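Local coordinates for protein Rho guanine nucleotide exchange factor 12 (PDB 1TXD) that acts as a guanine nucleotide exchange factor for the GTPase RhoA, the present chain being its DH and PH domains, at residues 333-338 / 344-349; 321-326 / 370-375; 31-36 / 87-92. The protein carries 1 engineered substitution. All coordinates share one frame; numbering follows the deposited sequence.

Interactions 1 and 2 belong to the PH domain and touch each other, for strand 322-326 pairs with strand 333-339 in one sheet and Ser338 OG meets Thr321 OG1 at 2.8 Å. Interaction 1 is a full antiparallel strand pairing, largely buried on its Val336 face and more open on its Phe335 face. Interaction 2, at the C-terminal end of helix 354-374, is a sparse surface contact made by a single lysine. Interaction 3 lies in the DH domain, its centre about 63 Å from that of interaction 1, and is a buried helix-helix contact. Backbone hydrogen bonds dominate the first, a charged tip the second, and an aromatic ring beside an arginine the third.

Interaction 1: residues 333-338 / 344-349; sequences ALFVIS and AQIYEL
Strands 333-338 and 344-349 pair as the two arms of an antiparallel beta hairpin in the PH domain, the last hairpin before its C-terminal helix 354-374. Their short axes come within 4.7 Å, with N-to-C directions 157° apart. Three hydrogen-bonded pairs, Leu334 with Leu349, Val336 with Tyr347 and Ser338 with Gln345, each contribute two backbone bonds. The central pair is the tightest: Val336 N to Tyr347 O and Tyr347 N to Val336 O both measure 2.9 Å. The intervening pairs, Phe335 with Glu348 and Ile337 with Ile346, are non-hydrogen-bonded; their CA-H groups point to carbonyls of the adjoining pairs, as Glu348 CA does to Leu334 O.

On the face carrying Val336, Tyr347 and Leu349, CG2 of Val336 meets CD1 of Leu349 at 3.6 Å. CG1 of Val336 lies anti to the backbone N (chi1 -178°), which leaves CG2 beside that N and directed at the leucine. The Tyr347 ring presents its edge to Val336 O, 3.7 Å from CD2, and its OH is hydrogen-bonded to Ser314 O. Leu349 also packs on Leu263 and Trp265 of strand 257-266.

The other face is partly exposed. Here the Phe335 ring and the extended Glu348 chain run side by side in the same direction, CE1 of Phe335 lying 3.6 Å from CG of Glu348. The carboxylate plane stands 77° from the ring plane, and OE1 of Glu348 lies in the ring plane at its edge. CG2 of Ile346 reaches CD1 of Phe335 at 3.8 Å.

The six backbone bonds lock the strand register, while the faces divide the chemistry: apolar packing on the largely buried one and, on the other, a carboxylate that the aromatic edge, with Lys266 also touching Glu348, would probably favour electrostatically.

Interaction 2: residues 321-326 / 370-375; sequences TVLVRQ and SVKEQS
Lys372 reaches from the last turn of helix 354-374 to the backbone at Val322, and its side chain makes the whole contact. The polar part is one hydrogen bond, from Lys372 NZ to the backbone carbonyl Val322 O. At 2.4 Å the modelled separation is very short, so the exact placement of NZ is doubtful.

The remaining contacts are loose van der Waals approaches. CE of Lys372 lies 3.7 Å from Val322 O and 4.2 Å from Thr321 N, so the end of the lysine chain passes the backbone of Thr321 and Val322. The tip of Leu323 comes nearer to the helix than its first bond suggests. The lysine spans the gap because its chain is extended beyond CG (chi2 169°, chi3 176°, chi4 165°).

The backbones themselves stay apart, the closest CA atoms, those of Thr321 and Lys372, being 8.2 Å from each other. Further along, Val324 packs on Ile364 and Cys365 of the same helix, while Leu323 and Arg325 bond through their backbones to Ile337 and Phe335. The C-terminal helix that caps one end of the beta sandwich is characteristic of the PH fold; here Lys372 ties its last turn to strand 322-326.

Interaction 3: residues 31-36 / 87-92; sequences ELFYTE and KAVRKR
Phe33 of helix 20-57 points at the C-terminal end of helix 72-90, where Arg90 and Val89 receive it; these three residues carry the contact between two helices of the DH bundle. Phe33 gives up most surface to this contact, followed by Arg90 and Val89. Its side chain leaves the helix toward 87-92, and chi1 of -64°, with CG anti to the carbonyl carbon, sets the ring alongside Arg90.

Arg90 runs past the phenylalanine in the opposite direction. CD2 of Phe33 sits over one face of the guanidinium, offset toward its rim and 3.5 Å from NE of Arg90. The two planes are 43° apart, so the groups are not stacked flat. NH2 of Arg90 reaches further back, to 3.3 Å from CB of Phe33, and CG of Arg90 lies in the plane of the ring at its edge, 3.9 Å from CE2 of Phe33. A bend at chi2 (-144°) shapes this path of the arginine chain.

Val89 meets the far end of the ring, its CG1 approaching CZ of Phe33 at 4.2 Å near the ring plane, with the two side chains roughly at right angles. Met86, Ile101 and Trp108 also pack on Phe33.

The contact thus joins apolar packing at the ring tip to a cationic group whose face meets the ring base at an angle. With Arg37 close to NH1 of Arg90, the paired positive charges would probably favour solvent or an anion there.

Interaction 1: residues 333-338 / 344-349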
loop_
_atom_site.group_PDB
_atom_site.type_symbol
_atom_site.label_atom_id
_atom_site.label_comp_id
_atom_site.label_asym_id
_atom_site.label_seq_id
_atom_site.Cartn_x
_atom_site.Cartn_y
_atom_site.Cartn_z
ATOM N N ALA A 333 30.693 10.570 10.695
ATOM C CA ALA A 333 29.631 11.115 11.498
ATOM C C ALA A 333 29.327 12.487 10.918
ATOM O O ALA A 333 29.869 12.872 9.884
ATOM C CB ALA A 333 30.094 11.246 12.944
ATOM N N LEU A 334 28.463 13.225 11.594
ATOM C CA LEU A 334 28.076 14.549 11.151
ATOM C C LEU A 334 27.921 15.424 12.373
ATOM O O LEU A 334 27.669 14.936 13.475
ATOM C CB LEU A 334 26.743 14.508 10.390
ATOM C CG LEU A 334 26.588 13.531 9.215
ATOM C CD1 LEU A 334 25.129 13.316 8.880
ATOM C CD2 LEU A 334 27.329 14.047 7.992
ATOM N N PHE A 335 28.086 16.721 12.166
ATOM C CA PHE A 335 27.745 17.700 13.169
ATOM C C PHE A 335 26.434 18.278 12.697
ATOM O O PHE A 335 26.358 18.892 11.637
ATOM C CB PHE A 335 28.813 18.802 13.277
ATOM C CG PHE A 335 30.136 18.326 13.819
ATOM C CD1 PHE A 335 30.199 17.569 14.980
ATOM C CD2 PHE A 335 31.322 18.648 13.171
ATOM C CE1 PHE A 335 31.414 17.133 15.476
ATOM C CE2 PHE A 335 32.541 18.214 13.665
ATOM C CZ PHE A 335 32.588 17.455 14.818
ATOM N N VAL A 336 25.384 18.021 13.453
ATOM C CA VAL A 336 24.147 18.714 13.231
ATOM C C VAL A 336 24.240 19.870 14.185
ATOM O O VAL A 336 24.578 19.694 15.346
ATOM C CB VAL A 336 22.921 17.822 13.509
ATOM C CG1 VAL A 336 21.648 18.585 13.225
ATOM C CG2 VAL A 336 22.986 16.563 12.658
ATOM N N ILE A 337 23.940 21.056 13.682
ATOM C CA ILE A 337 24.193 22.272 14.400
ATOM C C ILE A 337 22.930 23.099 14.407
ATOM O O ILE A 337 22.550 23.642 13.373
ATOM C CB ILE A 337 25.346 23.057 13.708
ATOM C CG1 ILE A 337 26.572 22.152 13.479
ATOM C CG2 ILE A 337 25.724 24.267 14.529
ATOM C CD1 ILE A 337 27.829 22.918 13.058
ATOM N N SER A 338 22.289 23.212 15.569
ATOM C CA SER A 338 21.071 24.011 15.693
ATOM C C SER A 338 21.360 25.433 16.167
ATOM O O SER A 338 22.074 25.634 17.141
ATOM C CB SER A 338 20.055 23.332 16.621
ATOM O OG SER A 338 18.748 23.459 16.085
ATOM N N ALA A 344 24.778 28.259 19.389
ATOM C CA ALA A 344 24.674 26.955 18.755
ATOM C C ALA A 344 24.845 25.798 19.737
ATOM O O ALA A 344 25.674 25.848 20.644
ATOM C CB ALA A 344 25.694 26.838 17.630
ATOM N N GLN A 345 24.028 24.765 19.552
ATOM C CA GLN A 345 24.248 23.472 20.178
ATOM C C GLN A 345 24.752 22.568 19.063
ATOM O O GLN A 345 24.453 22.803 17.895
ATOM C CB GLN A 345 22.945 22.943 20.796
ATOM C CG GLN A 345 22.160 23.997 21.600
ATOM C CD GLN A 345 21.229 23.389 22.645
ATOM O OE1 GLN A 345 20.480 22.452 22.344
ATOM N NE2 GLN A 345 21.268 23.923 23.867
ATOM N N ILE A 346 25.541 21.560 19.410
ATOM C CA ILE A 346 26.088 20.640 18.415
ATOM C C ILE A 346 25.762 19.208 18.810
ATOM O O ILE A 346 26.024 18.778 19.933
ATOM C CB ILE A 346 27.634 20.819 18.253
ATOM C CG1 ILE A 346 27.957 22.174 17.613
ATOM C CG2 ILE A 346 28.233 19.689 17.397
ATOM C CD1 ILE A 346 29.360 22.656 17.878
ATOM N N TYR A 347 25.163 18.486 17.873
ATOM C CA TYR A 347 24.928 17.069 18.024
ATOM C C TYR A 347 25.909 16.387 17.103
ATOM O O TYR A 347 25.917 16.658 15.907
ATOM C CB TYR A 347 23.487 16.704 17.620
ATOM C CG TYR A 347 22.402 17.476 18.344
ATOM C CD1 TYR A 347 21.695 16.899 19.406
ATOM C CD2 TYR A 347 22.070 18.773 17.958
ATOM C CE1 TYR A 347 20.695 17.598 20.067
ATOM C CE2 TYR A 347 21.076 19.483 18.616
ATOM C CZ TYR A 347 20.391 18.887 19.665
ATOM O OH TYR A 347 19.404 19.582 20.311
ATOM N N GLU A 348 26.755 15.530 17.668
ATOM C CA GLU A 348 27.587 14.626 16.880
ATOM C C GLU A 348 26.845 13.292 16.757
ATOM O O GLU A 348 26.659 12.589 17.749
ATOM C CB GLU A 348 28.947 14.437 17.557
ATOM C CG GLU A 348 30.077 14.015 16.619
ATOM C CD GLU A 348 31.440 13.965 17.306
ATOM O OE1 GLU A 348 31.671 14.762 18.237
ATOM O OE2 GLU A 348 32.278 13.117 16.925
ATOM N N LEU A 349 26.402 12.967 15.540
ATOM C CA LEU A 349 25.642 11.745 15.265
ATOM C C LEU A 349 26.384 10.853 14.273
ATOM O O LEU A 349 26.709 11.283 13.172
ATOM C CB LEU A 349 24.263 12.099 14.704
ATOM C CG LEU A 349 23.504 13.160 15.501
ATOM C CD1 LEU A 349 22.304 13.674 14.726
ATOM C CD2 LEU A 349 23.088 12.596 16.850
#

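Interaction 2: residues 321-326 / 370-375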
loop_
_atom_site.group_PDB
_atom_site.type_symbol
_atom_site.label_atom_id
_atom_site.label_comp_id
_atom_site.label_asym_id
_atom_site.label_seq_id
_atom_site.Cartn_x
_atom_site.Cartn_y
_atom_site.Cartn_z
ATOM N N THR A 321 16.812 25.824 11.394
ATOM C CA THR A 321 17.993 26.401 12.012
ATOM C C THR A 321 19.250 25.566 11.787
ATOM O O THR A 321 20.313 25.919 12.277
ATOM C CB THR A 321 17.754 26.510 13.532
ATOM O OG1 THR A 321 17.702 25.194 14.117
ATOM C CG2 THR A 321 16.385 27.128 13.844
ATOM N N VAL A 322 19.136 24.462 11.054
ATOM C CA VAL A 322 20.213 23.479 11.000
ATOM C C VAL A 322 21.261 23.802 9.945
ATOM O O VAL A 322 20.951 24.290 8.855
ATOM C CB VAL A 322 19.675 22.050 10.775
ATOM C CG1 VAL A 322 20.803 21.062 10.512
ATOM C CG2 VAL A 322 18.909 21.599 11.987
ATOM N N LEU A 323 22.511 23.546 10.322
ATOM C CA LEU A 323 23.632 23.451 9.405
ATOM C C LEU A 323 24.273 22.099 9.665
ATOM O O LEU A 323 24.366 21.656 10.806
ATOM C CB LEU A 323 24.647 24.581 9.658
ATOM C CG LEU A 323 24.317 25.962 9.078
ATOM C CD1 LEU A 323 25.367 26.980 9.489
ATOM C CD2 LEU A 323 24.195 25.897 7.549
ATOM N N VAL A 324 24.699 21.432 8.606
ATOM C CA VAL A 324 25.327 20.117 8.741
ATOM C C VAL A 324 26.721 20.174 8.133
ATOM O O VAL A 324 26.946 20.925 7.193
ATOM C CB VAL A 324 24.488 19.026 8.061
ATOM C CG1 VAL A 324 25.146 17.653 8.196
ATOM C CG2 VAL A 324 23.093 18.997 8.662
ATOM N N ARG A 325 27.644 19.398 8.694
ATOM C CA ARG A 325 29.001 19.280 8.170
ATOM C C ARG A 325 29.555 17.898 8.498
ATOM O O ARG A 325 29.403 17.421 9.618
ATOM C CB ARG A 325 29.937 20.349 8.774
ATOM C CG ARG A 325 29.712 21.809 8.317
ATOM C CD ARG A 325 29.879 22.039 6.815
ATOM N NE ARG A 325 29.866 23.462 6.449
ATOM C CZ ARG A 325 28.771 24.213 6.331
ATOM N NH1 ARG A 325 27.558 23.712 6.564
ATOM N NH2 ARG A 325 28.885 25.479 5.968
ATOM N N GLN A 326 30.204 17.266 7.523
ATOM C CA GLN A 326 30.945 16.030 7.761
ATOM C C GLN A 326 32.056 16.286 8.786
ATOM O O GLN A 326 32.483 17.435 8.981
ATOM C CB GLN A 326 31.526 15.489 6.443
ATOM C CG GLN A 326 31.885 14.011 6.454
ATOM C CD GLN A 326 32.768 13.609 5.282
ATOM O OE1 GLN A 326 32.269 13.190 4.241
ATOM N NE2 GLN A 326 34.080 13.722 5.456
ATOM N N SER A 370 14.745 23.464 2.218
ATOM C CA SER A 370 13.369 23.594 1.739
ATOM C C SER A 370 12.534 24.494 2.653
ATOM O O SER A 370 11.744 25.310 2.172
ATOM C CB SER A 370 12.705 22.217 1.629
ATOM O OG SER A 370 11.413 22.318 1.053
ATOM N N VAL A 371 12.715 24.337 3.964
ATOM C CA VAL A 371 11.988 25.124 4.964
ATOM C C VAL A 371 12.483 26.578 4.982
ATOM O O VAL A 371 11.683 27.516 5.075
ATOM C CB VAL A 371 12.119 24.498 6.383
ATOM C CG1 VAL A 371 11.479 25.397 7.441
ATOM C CG2 VAL A 371 11.488 23.104 6.420
ATOM N N LYS A 372 13.803 26.748 4.889
ATOM C CA LYS A 372 14.428 28.076 4.817
ATOM C C LYS A 372 14.056 28.814 3.519
ATOM O O LYS A 372 14.099 30.049 3.460
ATOM C CB LYS A 372 15.956 27.959 4.937
ATOM C CG LYS A 372 16.449 27.475 6.304
ATOM C CD LYS A 372 17.941 27.127 6.280
ATOM C CE LYS A 372 18.461 26.733 7.665
ATOM N NZ LYS A 372 19.794 26.059 7.620
ATOM N N GLU A 373 13.694 28.045 2.492
ATOM C CA GLU A 373 13.229 28.592 1.219
ATOM C C GLU A 373 11.795 29.119 1.321
ATOM O O GLU A 373 11.484 30.182 0.770
ATOM C CB GLU A 373 13.297 27.528 0.108
ATOM C CG GLU A 373 14.262 27.859 -1.027
ATOM C CD GLU A 373 13.687 27.531 -2.396
ATOM O OE1 GLU A 373 13.156 26.408 -2.567
ATOM O OE2 GLU A 373 13.768 28.396 -3.297
ATOM N N GLN A 374 10.932 28.376 2.020
ATOM C CA GLN A 374 9.504 28.716 2.116
ATOM C C GLN A 374 9.243 30.016 2.902
ATOM O O GLN A 374 8.160 30.597 2.803
ATOM C CB GLN A 374 8.698 27.547 2.709
ATOM C CG GLN A 374 8.411 26.415 1.710
ATOM C CD GLN A 374 7.176 25.587 2.070
ATOM O OE1 GLN A 374 7.261 24.649 2.865
ATOM N NE2 GLN A 374 6.035 25.929 1.480
ATOM N N SER A 375 10.237 30.458 3.677
ATOM C CA SER A 375 10.219 31.781 4.309
ATOM C C SER A 375 10.279 32.885 3.244
ATOM O O SER A 375 10.188 34.079 3.548
ATOM C CB SER A 375 11.402 31.913 5.283
ATOM O OG SER A 375 11.546 33.239 5.763
#

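Interaction 3: residues 31-36 / 87-92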
loop_
_atom_site.group_PDB
_atom_site.type_symbol
_atom_site.label_atom_id
_atom_site.label_comp_id
_atom_site.label_asym_id
_atom_site.label_seq_id
_atom_site.Cartn_x
_atom_site.Cartn_y
_atom_site.Cartn_z
ATOM N N GLU A 31 -9.056 -16.704 -19.903
ATOM C CA GLU A 31 -8.279 -16.579 -18.705
ATOM C C GLU A 31 -8.653 -15.282 -17.963
ATOM O O GLU A 31 -8.732 -15.290 -16.751
ATOM C CB GLU A 31 -6.775 -16.611 -19.053
ATOM C CG GLU A 31 -5.784 -16.606 -17.888
ATOM C CD GLU A 31 -5.868 -17.833 -16.988
ATOM O OE1 GLU A 31 -6.899 -18.567 -17.053
ATOM O OE2 GLU A 31 -4.910 -18.052 -16.185
ATOM N N LEU A 32 -8.855 -14.190 -18.699
ATOM C CA LEU A 32 -9.205 -12.930 -18.129
ATOM C C LEU A 32 -10.583 -13.059 -17.510
ATOM O O LEU A 32 -10.752 -12.730 -16.323
ATOM C CB LEU A 32 -9.192 -11.811 -19.167
ATOM C CG LEU A 32 -9.962 -10.542 -18.771
ATOM C CD1 LEU A 32 -9.335 -9.800 -17.570
ATOM C CD2 LEU A 32 -10.051 -9.657 -19.943
ATOM N N PHE A 33 -11.528 -13.618 -18.259
ATOM C CA PHE A 33 -12.864 -13.784 -17.728
ATOM C C PHE A 33 -12.895 -14.703 -16.505
ATOM O O PHE A 33 -13.442 -14.318 -15.501
ATOM C CB PHE A 33 -13.857 -14.272 -18.782
ATOM C CG PHE A 33 -14.093 -13.292 -19.930
ATOM C CD1 PHE A 33 -13.290 -12.170 -20.127
ATOM C CD2 PHE A 33 -15.114 -13.532 -20.841
ATOM C CE1 PHE A 33 -13.505 -11.308 -21.221
ATOM C CE2 PHE A 33 -15.327 -12.670 -21.910
ATOM C CZ PHE A 33 -14.522 -11.556 -22.084
ATOM N N TYR A 34 -12.268 -15.877 -16.590
ATOM C CA TYR A 34 -12.317 -16.882 -15.556
ATOM C C TYR A 34 -11.700 -16.410 -14.222
ATOM O O TYR A 34 -12.258 -16.679 -13.176
ATOM C CB TYR A 34 -11.607 -18.169 -16.036
ATOM C CG TYR A 34 -11.607 -19.301 -15.017
ATOM C CD1 TYR A 34 -12.551 -20.339 -15.105
ATOM C CD2 TYR A 34 -10.661 -19.345 -13.944
ATOM C CE1 TYR A 34 -12.571 -21.391 -14.163
ATOM C CE2 TYR A 34 -10.692 -20.373 -12.999
ATOM C CZ TYR A 34 -11.651 -21.399 -13.122
ATOM O OH TYR A 34 -11.706 -22.437 -12.227
ATOM N N THR A 35 -10.541 -15.757 -14.277
ATOM C CA THR A 35 -9.849 -15.319 -13.082
ATOM C C THR A 35 -10.553 -14.090 -12.515
ATOM O O THR A 35 -10.382 -13.802 -11.361
ATOM C CB THR A 35 -8.392 -14.966 -13.362
ATOM O OG1 THR A 35 -8.325 -14.016 -14.438
ATOM C CG2 THR A 35 -7.630 -16.173 -13.861
ATOM N N GLU A 36 -11.342 -13.374 -13.332
ATOM C CA GLU A 36 -12.236 -12.352 -12.794
ATOM C C GLU A 36 -13.352 -12.977 -11.985
ATOM O O GLU A 36 -13.745 -12.414 -10.949
ATOM C CB GLU A 36 -12.884 -11.454 -13.872
ATOM C CG GLU A 36 -13.671 -10.290 -13.268
ATOM C CD GLU A 36 -12.764 -9.231 -12.722
ATOM O OE1 GLU A 36 -13.217 -8.443 -11.879
ATOM O OE2 GLU A 36 -11.582 -9.200 -13.104
ATOM N N LYS A 87 -19.387 -11.595 -18.738
ATOM C CA LYS A 87 -20.422 -12.587 -19.058
ATOM C C LYS A 87 -21.227 -12.208 -20.311
ATOM O O LYS A 87 -21.527 -13.072 -21.134
ATOM C CB LYS A 87 -21.373 -12.844 -17.876
ATOM C CG LYS A 87 -21.054 -14.142 -17.074
ATOM C CD LYS A 87 -21.116 -13.966 -15.524
ATOM C CE LYS A 87 -20.479 -15.178 -14.789
ATOM N NZ LYS A 87 -20.473 -15.079 -13.283
ATOM N N ALA A 88 -21.561 -10.922 -20.437
ATOM C CA ALA A 88 -22.408 -10.411 -21.506
ATOM C C ALA A 88 -21.667 -10.415 -22.818
ATOM O O ALA A 88 -22.285 -10.583 -23.868
ATOM C CB ALA A 88 -22.892 -8.993 -21.190
ATOM N N VAL A 89 -20.356 -10.224 -22.777
ATOM C CA VAL A 89 -19.574 -10.275 -23.993
ATOM C C VAL A 89 -19.706 -11.646 -24.624
ATOM O O VAL A 89 -19.760 -11.738 -25.837
ATOM C CB VAL A 89 -18.086 -9.894 -23.794
ATOM C CG1 VAL A 89 -17.251 -10.296 -24.992
ATOM C CG2 VAL A 89 -17.955 -8.437 -23.594
ATOM N N ARG A 90 -19.753 -12.698 -23.801
ATOM C CA ARG A 90 -19.904 -14.086 -24.276
ATOM C C ARG A 90 -21.290 -14.406 -24.799
ATOM O O ARG A 90 -21.446 -15.220 -25.695
ATOM C CB ARG A 90 -19.676 -15.058 -23.134
ATOM C CG ARG A 90 -18.290 -15.139 -22.640
ATOM C CD ARG A 90 -17.921 -16.550 -22.223
ATOM N NE ARG A 90 -16.520 -16.616 -21.838
ATOM C CZ ARG A 90 -16.079 -16.989 -20.647
ATOM N NH1 ARG A 90 -16.917 -17.359 -19.685
ATOM N NH2 ARG A 90 -14.779 -16.991 -20.415
ATOM N N LYS A 91 -22.284 -13.789 -24.179
ATOM C CA LYS A 91 -23.695 -13.997 -24.463
ATOM C C LYS A 91 -24.071 -13.379 -25.817
ATOM O O LYS A 91 -25.207 -13.513 -26.268
ATOM C CB LYS A 91 -24.484 -13.348 -23.307
ATOM C CG LYS A 91 -26.013 -13.262 -23.371
ATOM C CD LYS A 91 -26.536 -12.244 -22.320
ATOM C CE LYS A 91 -26.399 -12.744 -20.865
ATOM N NZ LYS A 91 -25.171 -12.235 -20.125
ATOM N N ARG A 92 -23.121 -12.694 -26.458
ATOM C CA ARG A 92 -23.372 -12.003 -27.730
ATOM C C ARG A 92 -23.597 -12.955 -28.910
ATOM O O ARG A 92 -24.320 -12.605 -29.845
ATOM C CB ARG A 92 -22.236 -11.021 -28.039
ATOM C CG ARG A 92 -22.195 -9.865 -27.081
ATOM C CD ARG A 92 -21.592 -8.600 -27.617
ATOM N NE ARG A 92 -20.139 -8.687 -27.724
ATOM C CZ ARG A 92 -19.270 -7.760 -27.313
ATOM N NH1 ARG A 92 -19.661 -6.638 -26.724
ATOM N NH2 ARG A 92 -17.981 -7.959 -27.503
#